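Local coordinates for protein alginate lyase AlgAT5 (Defluviitalea, PDB 5ZQI) that probably depolymerises alginate by beta-elimination, as a polysaccharide lyase of family 7 built on a beta-sandwich, at residues 68-71 against 77-80; 94-99 against 260-265; 172-177 against 226-231; 207-212 against 216-221. All coordinates share one frame; numbering follows the deposited sequence.

Interactions 1 and 4 are both antiparallel hairpins held mainly by backbone hydrogen bonds, yet they lie on opposite sides of the chain's centre. In interaction 1 a salt bridge and a bridging water occupy one face; in interaction 4 one face is aliphatic and the other carries a cation-pi pair. Interactions 2 and 3 are small side-chain meetings. Interaction 2 is a polar contact between a turn and a strand of the seven-strand sheet and lies at the surface, whereas 1, 3 and 4 are partly buried. Interaction 3 joins the two sheets of the sandwich. Interactions 3 and 4 touch: strand 223-229 runs beside 215-220, and Val173 and Ile174 pack on Ile216 and Val218.

Interaction 1: 68-71 against 77-80; sequences KLTL and EEIT
Leu69 and Ile79 face each other as an antiparallel hydrogen-bonded pair, and each satisfies both polar backbone groups of the other. Leu69 N donates a hydrogen bond to Ile79 O at 2.9 Å, nearly straight (176°), and Ile79 N answers to Leu69 O at 2.8 Å, lying in the plane of that carbonyl. Next, Leu71 N donates to Glu77 O at 2.9 Å. Leu69 O also receives a CA-H...O contact from Glu78.

Of the charged side chains, Lys68 and Glu78 form a salt bridge. Lys68 starts with CG wedged between backbone N and carbonyl carbon (chi1 66°) and then runs fully extended, which takes NZ to the syn side of Glu78 OE1 at 2.9 Å, 31° out of the carboxylate plane. The second oxygen, Glu78 OE2, accepts from a water at 2.7 Å that also binds Thr70 OG1. Glu77 OE1 accepts from Asn74 ND2 instead. Thr70 and Glu78 share one face, where a hydroxyl and a long acid can both reach the water. Leu69 and Ile79 occupy the other, buried face, with Leu71 packing beside them: Leu71 CD1 rests 4.1 Å from Ile79 CG1, and Tyr87 touches both residues. With a short loop joining its strands, this is a two-stranded beta hairpin whose first strand is hydrogen-bonded along its other edge to strand 120-127 of the same sheet, Lys68 with Arg124 and Thr70 with Glu122.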
# COMPACT_ATOMS: atom_id res chain seq x y z
N LYS A 68 -9.41 -6.74 0.74
CA LYS A 68 -9.28 -7.45 2.01
C LYS A 68 -8.08 -6.87 2.73
O LYS A 68 -7.16 -6.33 2.09
CB LYS A 68 -9.17 -8.96 1.83
CG LYS A 68 -7.97 -9.48 1.16
CD LYS A 68 -7.93 -11.03 1.24
CE LYS A 68 -6.81 -11.60 0.43
NZ LYS A 68 -6.75 -13.08 0.59
N LEU A 69 -8.09 -6.96 4.06
CA LEU A 69 -7.06 -6.34 4.90
C LEU A 69 -6.19 -7.41 5.56
O LEU A 69 -6.73 -8.36 6.14
CB LEU A 69 -7.71 -5.48 5.99
CG LEU A 69 -6.77 -4.82 7.00
CD1 LEU A 69 -5.97 -3.71 6.39
CD2 LEU A 69 -7.61 -4.29 8.18
N THR A 70 -4.86 -7.24 5.49
CA THR A 70 -3.93 -8.01 6.31
C THR A 70 -3.43 -7.15 7.47
O THR A 70 -3.05 -5.99 7.26
CB THR A 70 -2.75 -8.52 5.50
OG1 THR A 70 -3.25 -9.30 4.40
CG2 THR A 70 -1.80 -9.36 6.39
N LEU A 71 -3.45 -7.71 8.69
CA LEU A 71 -3.06 -7.03 9.91
C LEU A 71 -1.63 -7.33 10.32
O LEU A 71 -1.01 -8.29 9.85
CB LEU A 71 -3.98 -7.47 11.05
CG LEU A 71 -5.45 -7.04 10.98
CD1 LEU A 71 -6.28 -7.78 12.03
CD2 LEU A 71 -5.62 -5.56 11.12
N GLU A 77 -3.44 -11.83 10.47
CA GLU A 77 -4.83 -12.16 10.16
C GLU A 77 -5.36 -11.33 9.00
O GLU A 77 -5.06 -10.13 8.87
CB GLU A 77 -5.69 -11.89 11.41
CG GLU A 77 -7.18 -12.10 11.25
CD GLU A 77 -7.93 -11.87 12.54
OE1 GLU A 77 -7.28 -11.49 13.52
OE2 GLU A 77 -9.15 -12.07 12.58
N GLU A 78 -6.19 -11.96 8.18
CA GLU A 78 -6.91 -11.28 7.13
C GLU A 78 -8.35 -11.00 7.55
O GLU A 78 -9.03 -11.87 8.10
CB GLU A 78 -6.93 -12.08 5.83
CG GLU A 78 -5.57 -12.27 5.20
CD GLU A 78 -5.63 -12.89 3.82
OE1 GLU A 78 -6.69 -13.44 3.44
OE2 GLU A 78 -4.60 -12.85 3.11
N ILE A 79 -8.79 -9.77 7.30
CA ILE A 79 -10.18 -9.37 7.46
C ILE A 79 -10.74 -9.19 6.07
O ILE A 79 -10.30 -8.30 5.32
CB ILE A 79 -10.33 -8.07 8.28
CG1 ILE A 79 -9.51 -8.07 9.58
CG2 ILE A 79 -11.84 -7.82 8.56
CD1 ILE A 79 -9.85 -9.13 10.58
N THR A 80 -11.69 -10.04 5.70
CA THR A 80 -12.33 -9.99 4.40
C THR A 80 -13.73 -9.41 4.54
O THR A 80 -14.28 -9.30 5.63
CB THR A 80 -12.40 -11.37 3.75
OG1 THR A 80 -13.15 -12.27 4.57
CG2 THR A 80 -11.02 -11.94 3.57
O HOH W 1 -2.27 -11.89 4.04

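Interaction 2: 94-99 against 260-265; sequences HVNDDG and EIYNLV
Asn96 reaches over to Glu260, and this single side-chain hydrogen bond carries the direct contact. The first segment comes to it as a strand, with His94 paired by backbone to Val103. The strand ends after Val95, and Asn96 opens a type I turn. Asn96 CG sits between backbone N and carbonyl carbon (chi1 63°), which places its ND2 within bonding distance of Glu260 OE1, to which it donates at 2.9 Å. That bond is fairly straight and lies in the amide plane, but meets the oxygen from above the carboxylate, the flat groups standing 77° apart. Asn96 OD1 accepts from the backbone N of Asp100 and Ala101, so both ends of the amide are used and its rotation is fixed. Asparagine suits the place, offering donor and acceptor on one short stem.

Asp97 and Asp98 form the middle of the turn. Asp98 OD2 accepts a hydrogen bond from a water at 2.9 Å, and the same water accepts from Tyr262 OH at 2.8 Å; Lys150 also holds that hydroxyl. Gly99 closes the turn at a positive phi (74°), which a glycine takes up with least strain, and Gly99 N bonds to Asn96 O at 3.0 Å. Strand 102-107 lies between the two segments, Val103 touching both Asn96 and Glu260, while strand 142-153 flanks the far side of strand 256-269, which kinks through a classic beta bulge at Tyr262 and Asn263 opposite Asp148.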
# COMPACT_ATOMS: atom_id res chain seq x y z
N HIS A 94 -7.88 2.53 11.49
CA HIS A 94 -8.94 3.36 12.02
C HIS A 94 -9.00 4.72 11.40
O HIS A 94 -8.12 5.12 10.81
CB HIS A 94 -8.75 3.48 13.57
CG HIS A 94 -7.56 4.23 13.99
ND1 HIS A 94 -6.35 3.65 14.16
CD2 HIS A 94 -7.37 5.53 14.19
CE1 HIS A 94 -5.48 4.57 14.49
NE2 HIS A 94 -6.07 5.72 14.51
N VAL A 95 -10.12 5.40 11.62
CA VAL A 95 -10.25 6.76 11.09
C VAL A 95 -9.48 7.74 11.98
O VAL A 95 -9.49 7.64 13.21
CB VAL A 95 -11.74 7.16 10.98
CG1 VAL A 95 -11.90 8.59 10.44
CG2 VAL A 95 -12.48 6.16 10.08
N ASN A 96 -8.83 8.71 11.34
CA ASN A 96 -8.05 9.68 12.08
C ASN A 96 -8.96 10.62 12.88
O ASN A 96 -10.19 10.61 12.77
CB ASN A 96 -7.13 10.47 11.13
CG ASN A 96 -7.89 11.31 10.09
OD1 ASN A 96 -9.11 11.40 10.08
ND2 ASN A 96 -7.13 11.97 9.23
N ASP A 97 -8.33 11.42 13.74
CA ASP A 97 -9.09 12.32 14.60
C ASP A 97 -9.91 13.33 13.79
O ASP A 97 -11.03 13.69 14.18
CB ASP A 97 -8.15 13.07 15.54
CG ASP A 97 -7.53 12.17 16.59
OD1 ASP A 97 -8.07 11.07 16.82
OD2 ASP A 97 -6.52 12.58 17.21
N ASP A 98 -9.38 13.76 12.64
CA ASP A 98 -10.09 14.73 11.82
C ASP A 98 -11.30 14.13 11.13
O ASP A 98 -12.14 14.88 10.62
CB ASP A 98 -9.16 15.31 10.75
CG ASP A 98 -8.13 16.23 11.33
OD1 ASP A 98 -8.38 16.76 12.44
OD2 ASP A 98 -7.07 16.42 10.69
N GLY A 99 -11.41 12.81 11.09
CA GLY A 99 -12.53 12.16 10.45
C GLY A 99 -12.51 12.19 8.94
O GLY A 99 -13.57 12.16 8.32
N GLU A 260 -1.72 7.75 6.33
CA GLU A 260 -3.13 8.10 6.34
C GLU A 260 -3.57 8.23 4.89
O GLU A 260 -2.96 8.98 4.12
CB GLU A 260 -3.38 9.41 7.11
CG GLU A 260 -2.94 9.34 8.56
CD GLU A 260 -3.40 10.51 9.42
OE1 GLU A 260 -4.30 11.28 8.97
OE2 GLU A 260 -2.86 10.65 10.54
N ILE A 261 -4.60 7.46 4.51
CA ILE A 261 -5.14 7.47 3.15
C ILE A 261 -6.46 8.23 3.18
O ILE A 261 -7.42 7.84 3.86
CB ILE A 261 -5.33 6.05 2.57
CG1 ILE A 261 -3.98 5.33 2.56
CG2 ILE A 261 -6.01 6.13 1.19
CD1 ILE A 261 -4.00 3.95 1.87
N TYR A 262 -6.54 9.29 2.37
CA TYR A 262 -7.72 10.15 2.23
C TYR A 262 -8.66 9.69 1.13
O TYR A 262 -9.88 9.77 1.30
CB TYR A 262 -7.25 11.58 1.92
CG TYR A 262 -6.64 12.30 3.08
CD1 TYR A 262 -5.32 12.08 3.43
CD2 TYR A 262 -7.38 13.19 3.84
CE1 TYR A 262 -4.82 12.67 4.50
CE2 TYR A 262 -6.85 13.85 4.90
CZ TYR A 262 -5.61 13.57 5.26
OH TYR A 262 -5.01 14.26 6.34
N ASN A 263 -8.11 9.19 0.02
CA ASN A 263 -8.89 8.71 -1.10
C ASN A 263 -8.12 7.57 -1.74
O ASN A 263 -6.89 7.55 -1.73
CB ASN A 263 -9.15 9.83 -2.15
CG ASN A 263 -9.98 10.99 -1.60
OD1 ASN A 263 -11.21 10.91 -1.44
ND2 ASN A 263 -9.30 12.09 -1.29
N LEU A 264 -8.86 6.62 -2.30
CA LEU A 264 -8.32 5.39 -2.86
C LEU A 264 -9.30 4.93 -3.92
O LEU A 264 -10.49 4.76 -3.63
CB LEU A 264 -8.15 4.32 -1.79
CG LEU A 264 -7.60 2.97 -2.23
CD1 LEU A 264 -6.20 3.11 -2.78
CD2 LEU A 264 -7.59 2.02 -1.02
N VAL A 265 -8.81 4.72 -5.14
CA VAL A 265 -9.65 4.22 -6.23
C VAL A 265 -8.85 3.26 -7.10
O VAL A 265 -7.68 3.47 -7.39
CB VAL A 265 -10.24 5.36 -7.10
CG1 VAL A 265 -9.18 6.09 -7.88
CG2 VAL A 265 -11.35 4.87 -8.02
O HOH W 2 -6.89 15.25 8.09

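Interaction 3: 172-177 against 226-231; sequences DVIMIR and LTYNKS. With SO4 (sulfate ion), chain B.
Val173 and Ile174 meet Lys230 and Tyr228 in two apolar touches that make up the tight part of the contact. Ile174 CG2 lies 4.0 Å from Tyr228 CE2, approaching the ring obliquely, the two side chains sliding past each other in opposite directions. Beside it Val173 CG1 rests 4.0 Å from Lys230 CG; the lysine meets the valine with its aliphatic stem, while its amine lies on the water-bridged side. Beta-branched residues fill such a place well, presenting methyl groups close to the backbone.

The looser side is polar and bridged by water. Lys230 bends at chi2 (68°) and again at chi3, which brings its amine to the neighbourhood of Tyr228 OH. A water donates a hydrogen bond to Val173 O at 2.6 Å, binds Tyr228 OH at 2.8 Å in the plane of the ring, and accepts only weakly from Lys230 NZ.

Arg177 lies apart from this contact, buried farther along its strand. Arg177 NH2 donates to sulfate O4 at 2.7 Å, fairly straight (162°) and at the guanidinium edge, and also bonds to His160; the ion, probably from the crystallisation liquor, is also bound by Tyr118 and Lys158. Glu179 and Glu186 hold the same arginine by salt bridges. With a leucine in place of Arg177, both glutamates would probably lose their positive mate and the sulfate one of its donors.

Val173 and Ile174 form a classic beta bulge opposite Ile166 in strand 160-167. Strand 172-179 lies in one sheet, and 223-229 is outermost in the other; Ile174 also packs on Val185, Ile216 and Val218.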
# COMPACT_ATOMS: atom_id res chain seq x y z
N ASP A 172 6.61 -8.62 -5.53
CA ASP A 172 6.20 -7.30 -5.98
C ASP A 172 6.66 -7.08 -7.41
O ASP A 172 7.67 -7.62 -7.86
CB ASP A 172 6.77 -6.21 -5.07
CG ASP A 172 8.26 -6.16 -5.06
OD1 ASP A 172 8.89 -7.02 -4.41
OD2 ASP A 172 8.82 -5.26 -5.69
N VAL A 173 5.88 -6.30 -8.13
CA VAL A 173 6.19 -5.86 -9.48
C VAL A 173 6.74 -4.44 -9.40
O VAL A 173 7.87 -4.17 -9.83
CB VAL A 173 4.95 -5.96 -10.38
CG1 VAL A 173 5.27 -5.43 -11.79
CG2 VAL A 173 4.46 -7.41 -10.52
N ILE A 174 5.99 -3.53 -8.79
CA ILE A 174 6.55 -2.26 -8.35
C ILE A 174 6.03 -1.93 -6.95
O ILE A 174 4.96 -2.39 -6.54
CB ILE A 174 6.26 -1.07 -9.30
CG1 ILE A 174 4.77 -0.79 -9.40
CG2 ILE A 174 6.90 -1.28 -10.66
CD1 ILE A 174 4.46 0.65 -9.86
N MET A 175 6.80 -1.11 -6.23
CA MET A 175 6.40 -0.60 -4.93
C MET A 175 6.69 0.89 -4.83
O MET A 175 7.71 1.38 -5.34
CB MET A 175 7.10 -1.33 -3.77
CG MET A 175 6.92 -2.84 -3.78
SD MET A 175 7.34 -3.68 -2.25
CE MET A 175 9.06 -3.23 -2.16
N ILE A 176 5.78 1.61 -4.18
CA ILE A 176 5.96 3.01 -3.83
C ILE A 176 6.65 3.04 -2.47
O ILE A 176 6.05 2.66 -1.47
CB ILE A 176 4.63 3.76 -3.82
CG1 ILE A 176 3.84 3.50 -5.12
CG2 ILE A 176 4.86 5.28 -3.60
CD1 ILE A 176 4.55 3.88 -6.42
N ARG A 177 7.88 3.54 -2.43
CA ARG A 177 8.76 3.35 -1.29
C ARG A 177 9.28 4.69 -0.80
O ARG A 177 9.73 5.53 -1.60
CB ARG A 177 9.92 2.44 -1.69
CG ARG A 177 10.80 1.98 -0.54
CD ARG A 177 11.72 0.82 -1.02
NE ARG A 177 12.61 0.43 0.07
CZ ARG A 177 12.72 -0.79 0.58
NH1 ARG A 177 12.08 -1.80 0.04
NH2 ARG A 177 13.53 -0.98 1.59
N LEU A 226 7.60 7.94 -14.28
CA LEU A 226 8.16 6.67 -14.72
C LEU A 226 7.24 6.05 -15.77
O LEU A 226 6.02 6.03 -15.58
CB LEU A 226 8.31 5.68 -13.56
CG LEU A 226 8.70 4.23 -13.93
CD1 LEU A 226 10.10 4.12 -14.49
CD2 LEU A 226 8.55 3.41 -12.65
N THR A 227 7.84 5.57 -16.85
CA THR A 227 7.23 4.65 -17.80
C THR A 227 8.13 3.42 -17.90
O THR A 227 9.30 3.54 -18.29
CB THR A 227 7.04 5.31 -19.16
OG1 THR A 227 6.32 6.54 -19.00
CG2 THR A 227 6.23 4.42 -20.09
N TYR A 228 7.59 2.26 -17.52
CA TYR A 228 8.40 1.06 -17.27
C TYR A 228 7.85 -0.13 -18.03
O TYR A 228 6.71 -0.53 -17.81
CB TYR A 228 8.41 0.81 -15.75
CG TYR A 228 9.06 -0.43 -15.22
CD1 TYR A 228 10.38 -0.72 -15.50
CD2 TYR A 228 8.35 -1.30 -14.41
CE1 TYR A 228 10.97 -1.87 -14.98
CE2 TYR A 228 8.93 -2.44 -13.89
CZ TYR A 228 10.24 -2.71 -14.18
OH TYR A 228 10.81 -3.85 -13.64
N ASN A 229 8.65 -0.68 -18.93
CA ASN A 229 8.22 -1.86 -19.67
C ASN A 229 8.05 -3.05 -18.73
O ASN A 229 8.96 -3.40 -17.98
CB ASN A 229 9.24 -2.23 -20.74
CG ASN A 229 9.33 -1.22 -21.85
OD1 ASN A 229 8.39 -0.45 -22.09
ND2 ASN A 229 10.47 -1.19 -22.52
N LYS A 230 6.92 -3.73 -18.85
CA LYS A 230 6.65 -4.90 -18.04
C LYS A 230 5.46 -5.68 -18.60
O LYS A 230 4.35 -5.13 -18.76
CB LYS A 230 6.41 -4.47 -16.58
CG LYS A 230 6.24 -5.65 -15.63
CD LYS A 230 7.51 -6.43 -15.47
CE LYS A 230 8.46 -5.82 -14.46
NZ LYS A 230 9.59 -6.75 -14.17
N SER A 231 5.70 -6.94 -18.88
CA SER A 231 4.69 -7.88 -19.40
C SER A 231 4.54 -8.97 -18.35
O SER A 231 5.38 -9.87 -18.27
CB SER A 231 5.13 -8.41 -20.75
OG SER A 231 4.25 -9.43 -21.22
S SO4 B . 15.19 -4.50 1.95
O1 SO4 B . 16.58 -4.09 2.14
O2 SO4 B . 14.91 -4.68 0.52
O3 SO4 B . 14.94 -5.74 2.67
O4 SO4 B . 14.28 -3.46 2.45
O HOH W 3 9.38 -5.15 -11.68

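Interaction 4: 207-212 against 216-221; sequences VKIVAS and IKVYYN
Lys208 and Tyr219 face each other across two antiparallel strands and bond in both directions through their backbones. Tyr219 N donates to Lys208 O at 2.8 Å, and Lys208 N returns the bond to Tyr219 O at 3.0 Å. Val210 and Lys217 form the second such pair, with Lys217 N reaching Val210 O at 2.8 Å in an almost straight bond. CA-H...O contacts fill in between, as from Val218 CA to Lys208 O.

Aromatic contacts come next. The lysine runs alongside the tyrosine and bends at chi3 (64°), which lays Lys208 CE over one ring face, 3.6 Å from Tyr219 CD1, and sets Lys208 NZ 4.5 Å from the centroid of the Tyr219 ring, 10° off the normal: a cation-pi pair backed by CH-pi. Val210 CG2 touches the ring at CE1. If an alanine stood in place of Tyr219, the lysine's CE and amine would probably lose the surface they rest on and turn freely.

Apolar contacts fill the other face. Val207 CG2 meets Val218 CG1 at 3.8 Å, and Ile209 CG2 lies beside Ile216 CG2 at 3.9 Å. Ala211 CB touches Ile216 CG1 and also meets Trp136. Side chains thus alternate between a partly exposed face with Lys208, Val210, Lys217 and Tyr219 and a buried, largely aliphatic one packed on Ile174 of the second sheet, which makes this an amphipathic beta hairpin of a beta-sandwich.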
# COMPACT_ATOMS: atom_id res chain seq x y z
N VAL A 207 -0.48 9.55 -5.77
CA VAL A 207 0.28 8.68 -6.65
C VAL A 207 -0.71 7.88 -7.48
O VAL A 207 -1.69 7.35 -6.95
CB VAL A 207 1.26 7.78 -5.87
CG1 VAL A 207 0.57 6.90 -4.85
CG2 VAL A 207 2.10 6.96 -6.85
N LYS A 208 -0.50 7.89 -8.79
CA LYS A 208 -1.33 7.14 -9.72
C LYS A 208 -0.47 6.13 -10.47
O LYS A 208 0.59 6.49 -11.01
CB LYS A 208 -2.04 8.07 -10.71
CG LYS A 208 -2.89 7.34 -11.73
CD LYS A 208 -3.77 8.26 -12.58
CE LYS A 208 -2.96 9.19 -13.43
NZ LYS A 208 -3.84 9.82 -14.45
N ILE A 209 -0.92 4.88 -10.52
CA ILE A 209 -0.25 3.78 -11.19
C ILE A 209 -1.19 3.29 -12.28
O ILE A 209 -2.36 2.99 -12.00
CB ILE A 209 0.09 2.65 -10.21
CG1 ILE A 209 0.95 3.17 -9.06
CG2 ILE A 209 0.78 1.50 -10.99
CD1 ILE A 209 1.21 2.13 -7.98
N VAL A 210 -0.70 3.22 -13.53
CA VAL A 210 -1.48 2.78 -14.68
C VAL A 210 -0.71 1.69 -15.40
O VAL A 210 0.38 1.94 -15.93
CB VAL A 210 -1.79 3.94 -15.65
CG1 VAL A 210 -2.63 3.43 -16.82
CG2 VAL A 210 -2.46 5.07 -14.95
N ALA A 211 -1.29 0.51 -15.48
CA ALA A 211 -0.72 -0.63 -16.20
C ALA A 211 -1.56 -0.90 -17.45
O ALA A 211 -2.77 -1.12 -17.34
CB ALA A 211 -0.69 -1.86 -15.31
N SER A 212 -0.93 -0.92 -18.62
CA SER A 212 -1.60 -1.06 -19.89
C SER A 212 -0.52 -1.12 -20.97
O SER A 212 0.52 -0.49 -20.86
CB SER A 212 -2.53 0.13 -20.14
OG SER A 212 -3.32 -0.08 -21.29
N ILE A 216 4.04 0.10 -17.36
CA ILE A 216 3.51 0.64 -16.12
C ILE A 216 3.94 2.10 -16.02
O ILE A 216 5.13 2.42 -16.15
CB ILE A 216 4.00 -0.16 -14.90
CG1 ILE A 216 3.54 -1.62 -14.97
CG2 ILE A 216 3.48 0.53 -13.61
CD1 ILE A 216 4.24 -2.53 -13.97
N LYS A 217 2.97 2.99 -15.86
CA LYS A 217 3.22 4.41 -15.65
C LYS A 217 2.93 4.79 -14.21
O LYS A 217 1.94 4.32 -13.62
CB LYS A 217 2.36 5.25 -16.60
CG LYS A 217 2.78 5.15 -18.04
CD LYS A 217 1.87 5.94 -18.97
CE LYS A 217 2.41 5.88 -20.41
NZ LYS A 217 1.43 6.43 -21.39
N VAL A 218 3.78 5.64 -13.62
CA VAL A 218 3.56 6.17 -12.28
C VAL A 218 3.62 7.69 -12.33
O VAL A 218 4.59 8.25 -12.87
CB VAL A 218 4.60 5.64 -11.27
CG1 VAL A 218 4.27 6.09 -9.85
CG2 VAL A 218 4.64 4.10 -11.30
N TYR A 219 2.62 8.33 -11.74
CA TYR A 219 2.48 9.77 -11.63
C TYR A 219 2.55 10.17 -10.16
O TYR A 219 2.07 9.44 -9.27
CB TYR A 219 1.15 10.26 -12.22
CG TYR A 219 0.86 9.91 -13.66
CD1 TYR A 219 0.51 8.61 -14.02
CD2 TYR A 219 0.96 10.87 -14.66
CE1 TYR A 219 0.25 8.29 -15.34
CE2 TYR A 219 0.69 10.54 -15.97
CZ TYR A 219 0.33 9.26 -16.30
OH TYR A 219 0.08 8.98 -17.63
N TYR A 220 3.10 11.36 -9.91
CA TYR A 220 3.19 11.98 -8.60
C TYR A 220 2.57 13.37 -8.69
O TYR A 220 3.05 14.22 -9.44
CB TYR A 220 4.65 12.06 -8.14
CG TYR A 220 4.90 12.63 -6.76
CD1 TYR A 220 4.48 11.98 -5.63
CD2 TYR A 220 5.57 13.82 -6.60
CE1 TYR A 220 4.72 12.50 -4.38
CE2 TYR A 220 5.81 14.35 -5.34
CZ TYR A 220 5.40 13.69 -4.24
OH TYR A 220 5.65 14.20 -2.99
N ASN A 221 1.46 13.56 -7.97
CA ASN A 221 0.69 14.81 -8.07
C ASN A 221 0.43 15.20 -9.52
O ASN A 221 0.48 16.38 -9.89
CB ASN A 221 1.40 15.95 -7.33
CG ASN A 221 1.49 15.68 -5.84
OD1 ASN A 221 0.60 15.06 -5.25
ND2 ASN A 221 2.56 16.16 -5.23